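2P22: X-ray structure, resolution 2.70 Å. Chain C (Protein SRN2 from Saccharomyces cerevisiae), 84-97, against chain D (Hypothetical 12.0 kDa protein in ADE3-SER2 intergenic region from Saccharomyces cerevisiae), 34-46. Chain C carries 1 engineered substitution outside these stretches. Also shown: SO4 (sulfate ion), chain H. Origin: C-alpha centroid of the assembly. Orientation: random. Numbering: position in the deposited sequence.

Chain C, residues 84-97: NFEDLHEQKDKVQA
Chain D (34-46) KLPALQPTRDLLC

Residues 84-97 of chain C, from SRN2, are helical throughout, part of a longer helix. Chain D approaches as an extended segment, with phi/psi of -99/125° at L35(D), -55/152° at P36(D) and -83/137° at A37(D); L38(D) turns at -119/-37°, and a helix runs from Q39(D) onward. The two helices are nearly antiparallel, their directions 165° apart and their axes 10.6 Å apart at closest approach. The register follows: CA of F85(C) lies 6.7 Å from CA of R42(D), CA of H89(C) 6.9 Å from CA of L38(D), and CA of K92(C) 7.5 Å from CA of L35(D).

The contact illustrates how two segments can pack without a direct hydrogen bond between them. Apolar side chains fill this frame. F85(C), chi1 m and chi2 93°, points toward chain D; its CZ reaches CG2 of T41(D) at 3.4 Å, its CD1 lies 4.1 Å from CD2 of L45(D), and CB of L38(D) sits at the ring edge. L38(D), an m,t rotamer, lays CD1 against the helix backbone, 3.2 Å from O of L88(C) and 3.5 Å from CA of H89(C). L35(D), also m,t, places CD1 3.6 Å from CG1 of V95(C), whose chi1 is t.

Charged side chains contribute carbons as well as charge. R42(D) folds back, chi1 -93° and chi2 -90°, bringing CD within 3.3 Å of CB of F85(C). OE1 of E86(C) lies over one face of the R42(D) guanidinium, 4.0 Å from NH2 of R42(D), with no N-H pointing at it, so the charges are near each other without a salt bridge. K92(C) packs CE 3.7 Å from CB of L35(D), while its NZ donates to sulfate O3 at 3.0 Å. That ion also accepts at O1 from N of Q39(D), 2.9 Å away, thereby bridging the chains.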

# COMPACT_ATOMS: atom_id res chain seq x y z
N ASN C 84 -34.93 15.75 17.18
CA ASN C 84 -34.37 15.31 15.92
C ASN C 84 -33.06 14.59 16.21
O ASN C 84 -32.81 13.50 15.69
CB ASN C 84 -34.09 16.50 14.99
CG ASN C 84 -35.36 17.15 14.47
OD1 ASN C 84 -36.42 16.54 14.48
ND2 ASN C 84 -35.24 18.38 14.00
N PHE C 85 -32.21 15.20 17.04
CA PHE C 85 -30.94 14.56 17.40
C PHE C 85 -31.18 13.28 18.19
O PHE C 85 -30.37 12.37 18.17
CB PHE C 85 -30.05 15.51 18.21
CG PHE C 85 -29.34 16.53 17.39
CD1 PHE C 85 -29.90 17.77 17.17
CD2 PHE C 85 -28.13 16.22 16.78
CE1 PHE C 85 -29.25 18.72 16.35
CE2 PHE C 85 -27.47 17.16 15.96
CZ PHE C 85 -28.03 18.41 15.75
N GLU C 86 -32.32 13.22 18.88
CA GLU C 86 -32.66 12.05 19.66
C GLU C 86 -32.85 10.86 18.73
O GLU C 86 -32.60 9.73 19.10
CB GLU C 86 -33.95 12.29 20.45
CG GLU C 86 -34.40 11.11 21.28
CD GLU C 86 -33.29 10.61 22.19
OE1 GLU C 86 -32.82 11.38 23.05
OE2 GLU C 86 -32.89 9.43 22.04
N ASP C 87 -33.29 11.15 17.51
CA ASP C 87 -33.50 10.11 16.51
C ASP C 87 -32.21 9.92 15.71
O ASP C 87 -31.74 8.80 15.54
CB ASP C 87 -34.64 10.50 15.56
CG ASP C 87 -35.91 10.87 16.30
OD1 ASP C 87 -36.29 10.14 17.25
OD2 ASP C 87 -36.54 11.88 15.93
N LEU C 88 -31.65 11.02 15.23
CA LEU C 88 -30.42 10.98 14.48
C LEU C 88 -29.36 10.23 15.27
O LEU C 88 -28.37 9.77 14.70
CB LEU C 88 -29.95 12.39 14.18
CG LEU C 88 -28.79 12.49 13.20
CD1 LEU C 88 -29.13 11.77 11.91
CD2 LEU C 88 -28.50 13.95 12.93
N HIS C 89 -29.57 10.12 16.58
CA HIS C 89 -28.64 9.41 17.45
C HIS C 89 -28.91 7.92 17.36
O HIS C 89 -27.99 7.12 17.22
CB HIS C 89 -28.80 9.85 18.90
CG HIS C 89 -28.15 8.92 19.89
ND1 HIS C 89 -26.80 8.67 19.90
CD2 HIS C 89 -28.69 8.19 20.90
CE1 HIS C 89 -26.52 7.82 20.88
NE2 HIS C 89 -27.65 7.52 21.50
N GLU C 90 -30.18 7.56 17.48
CA GLU C 90 -30.57 6.16 17.41
C GLU C 90 -30.23 5.56 16.05
O GLU C 90 -29.79 4.42 15.97
CB GLU C 90 -32.06 6.02 17.70
CG GLU C 90 -32.39 6.23 19.16
CD GLU C 90 -33.87 6.45 19.39
OE1 GLU C 90 -34.67 5.64 18.86
OE2 GLU C 90 -34.23 7.41 20.10
N GLN C 91 -30.43 6.32 14.98
CA GLN C 91 -30.10 5.82 13.65
C GLN C 91 -28.59 5.64 13.57
O GLN C 91 -28.10 4.59 13.15
CB GLN C 91 -30.57 6.79 12.55
CG GLN C 91 -32.05 6.68 12.20
CD GLN C 91 -32.39 7.34 10.86
OE1 GLN C 91 -31.75 7.06 9.83
NE2 GLN C 91 -33.41 8.20 10.86
N LYS C 92 -27.84 6.66 13.99
CA LYS C 92 -26.38 6.60 13.96
C LYS C 92 -25.87 5.50 14.87
O LYS C 92 -24.70 5.13 14.82
CB LYS C 92 -25.79 7.93 14.39
CG LYS C 92 -24.29 8.03 14.22
CD LYS C 92 -23.56 7.66 15.48
CE LYS C 92 -22.16 8.26 15.48
NZ LYS C 92 -21.44 7.85 16.72
N ASP C 93 -26.76 4.98 15.71
CA ASP C 93 -26.39 3.90 16.61
C ASP C 93 -26.30 2.62 15.81
O ASP C 93 -25.35 1.86 15.96
CB ASP C 93 -27.42 3.75 17.73
CG ASP C 93 -27.07 4.58 18.97
OD1 ASP C 93 -25.96 4.41 19.52
OD2 ASP C 93 -27.92 5.40 19.39
N LYS C 94 -27.30 2.36 14.97
CA LYS C 94 -27.27 1.13 14.19
C LYS C 94 -26.09 1.15 13.21
O LYS C 94 -25.41 0.15 13.02
CB LYS C 94 -28.58 0.92 13.43
CG LYS C 94 -28.59 -0.36 12.58
CD LYS C 94 -29.97 -0.68 12.03
CE LYS C 94 -29.99 -2.02 11.30
NZ LYS C 94 -31.37 -2.38 10.84
N VAL C 95 -25.86 2.31 12.59
CA VAL C 95 -24.76 2.45 11.65
C VAL C 95 -23.44 2.18 12.37
O VAL C 95 -22.49 1.67 11.77
CB VAL C 95 -24.72 3.87 11.07
CG1 VAL C 95 -23.49 4.06 10.20
CG2 VAL C 95 -25.99 4.13 10.26
N GLN C 96 -23.39 2.52 13.65
CA GLN C 96 -22.18 2.32 14.44
C GLN C 96 -21.97 0.81 14.67
O GLN C 96 -20.89 0.38 15.09
CB GLN C 96 -22.32 3.08 15.78
CG GLN C 96 -21.00 3.39 16.49
CD GLN C 96 -21.03 4.71 17.27
OE1 GLN C 96 -21.92 4.95 18.10
NE2 GLN C 96 -20.05 5.57 17.02
N ALA C 97 -23.00 0.03 14.36
CA ALA C 97 -22.96 -1.43 14.51
C ALA C 97 -22.78 -2.11 13.15
O ALA C 97 -22.03 -3.08 13.02
CB ALA C 97 -24.24 -1.91 15.17
N LYS D 34 -16.46 7.48 8.39
CA LYS D 34 -16.48 8.40 9.51
C LYS D 34 -17.92 8.78 9.87
O LYS D 34 -18.65 9.34 9.06
CB LYS D 34 -15.71 9.67 9.16
CG LYS D 34 -14.40 9.45 8.40
CD LYS D 34 -13.86 10.77 7.89
CE LYS D 34 -12.72 10.59 6.91
NZ LYS D 34 -12.24 11.91 6.37
N LEU D 35 -18.33 8.48 11.10
CA LEU D 35 -19.68 8.84 11.51
C LEU D 35 -19.60 10.13 12.32
O LEU D 35 -18.88 10.22 13.31
CB LEU D 35 -20.29 7.71 12.34
CG LEU D 35 -20.20 6.33 11.68
CD1 LEU D 35 -21.03 5.35 12.49
CD2 LEU D 35 -20.69 6.39 10.24
N PRO D 36 -20.37 11.16 11.91
CA PRO D 36 -20.41 12.46 12.57
C PRO D 36 -20.73 12.44 14.05
O PRO D 36 -21.42 11.55 14.54
CB PRO D 36 -21.46 13.22 11.77
CG PRO D 36 -22.40 12.14 11.36
CD PRO D 36 -21.45 11.06 10.91
N ALA D 37 -20.21 13.44 14.75
CA ALA D 37 -20.43 13.56 16.18
C ALA D 37 -21.77 14.24 16.43
O ALA D 37 -22.12 15.22 15.77
CB ALA D 37 -19.32 14.35 16.82
N LEU D 38 -22.50 13.71 17.40
CA LEU D 38 -23.80 14.26 17.73
C LEU D 38 -23.88 14.78 19.17
O LEU D 38 -24.50 15.81 19.42
CB LEU D 38 -24.88 13.22 17.51
CG LEU D 38 -24.84 12.40 16.22
CD1 LEU D 38 -26.12 11.56 16.19
CD2 LEU D 38 -24.76 13.28 14.99
N GLN D 39 -23.24 14.08 20.10
CA GLN D 39 -23.31 14.49 21.50
C GLN D 39 -22.95 15.94 21.79
O GLN D 39 -23.69 16.63 22.48
CB GLN D 39 -22.45 13.57 22.37
CG GLN D 39 -22.85 13.61 23.84
CD GLN D 39 -24.32 13.25 24.03
OE1 GLN D 39 -24.76 12.14 23.72
NE2 GLN D 39 -25.10 14.20 24.55
N PRO D 40 -21.81 16.43 21.27
CA PRO D 40 -21.41 17.82 21.52
C PRO D 40 -22.50 18.79 21.12
O PRO D 40 -22.93 19.63 21.91
CB PRO D 40 -20.16 17.98 20.67
CG PRO D 40 -19.60 16.58 20.64
CD PRO D 40 -20.85 15.78 20.37
N THR D 41 -22.97 18.67 19.87
CA THR D 41 -24.03 19.54 19.38
C THR D 41 -25.28 19.36 20.22
O THR D 41 -25.99 20.33 20.50
CB THR D 41 -24.38 19.23 17.91
OG1 THR D 41 -23.23 19.51 17.09
CG2 THR D 41 -25.55 20.08 17.46
N ARG D 42 -25.55 18.12 20.60
CA ARG D 42 -26.70 17.82 21.44
C ARG D 42 -26.63 18.63 22.73
O ARG D 42 -27.64 19.18 23.18
CB ARG D 42 -26.73 16.33 21.77
CG ARG D 42 -27.55 15.50 20.81
CD ARG D 42 -28.98 15.42 21.31
NE ARG D 42 -29.10 14.50 22.44
CZ ARG D 42 -28.84 13.20 22.37
NH1 ARG D 42 -28.44 12.67 21.23
NH2 ARG D 42 -28.98 12.43 23.44
N ASP D 43 -25.45 18.72 23.31
CA ASP D 43 -25.28 19.46 24.55
C ASP D 43 -25.41 20.96 24.34
O ASP D 43 -25.95 21.67 25.19
CB ASP D 43 -23.94 19.13 25.19
CG ASP D 43 -23.79 17.65 25.47
OD1 ASP D 43 -24.84 16.96 25.54
OD2 ASP D 43 -22.65 17.16 25.61
N LEU D 44 -24.92 21.42 23.20
CA LEU D 44 -24.98 22.83 22.88
C LEU D 44 -26.42 23.35 22.72
O LEU D 44 -26.67 24.56 22.65
CB LEU D 44 -24.20 23.07 21.60
CG LEU D 44 -24.13 24.54 21.27
CD1 LEU D 44 -23.72 25.33 22.51
CD2 LEU D 44 -23.15 24.73 20.14
N LEU D 45 -27.37 22.43 22.66
CA LEU D 45 -28.76 22.79 22.50
C LEU D 45 -29.38 23.15 23.86
O LEU D 45 -30.04 24.19 24.00
CB LEU D 45 -29.50 21.62 21.85
CG LEU D 45 -30.42 21.81 20.64
CD1 LEU D 45 -29.78 22.65 19.53
CD2 LEU D 45 -30.74 20.44 20.12
N CYS D 46 -29.14 22.32 24.88
CA CYS D 46 -29.68 22.55 26.23
C CYS D 46 -29.69 24.02 26.66
O CYS D 46 -30.74 24.57 26.97
CB CYS D 46 -28.90 21.74 27.26
SG CYS D 46 -29.00 19.99 26.98
S SO4 H . -21.85 10.46 19.32
O1 SO4 H . -23.09 11.23 19.53
O2 SO4 H . -22.09 9.04 19.66
O3 SO4 H . -21.45 10.58 17.91
O4 SO4 H . -20.77 10.99 20.17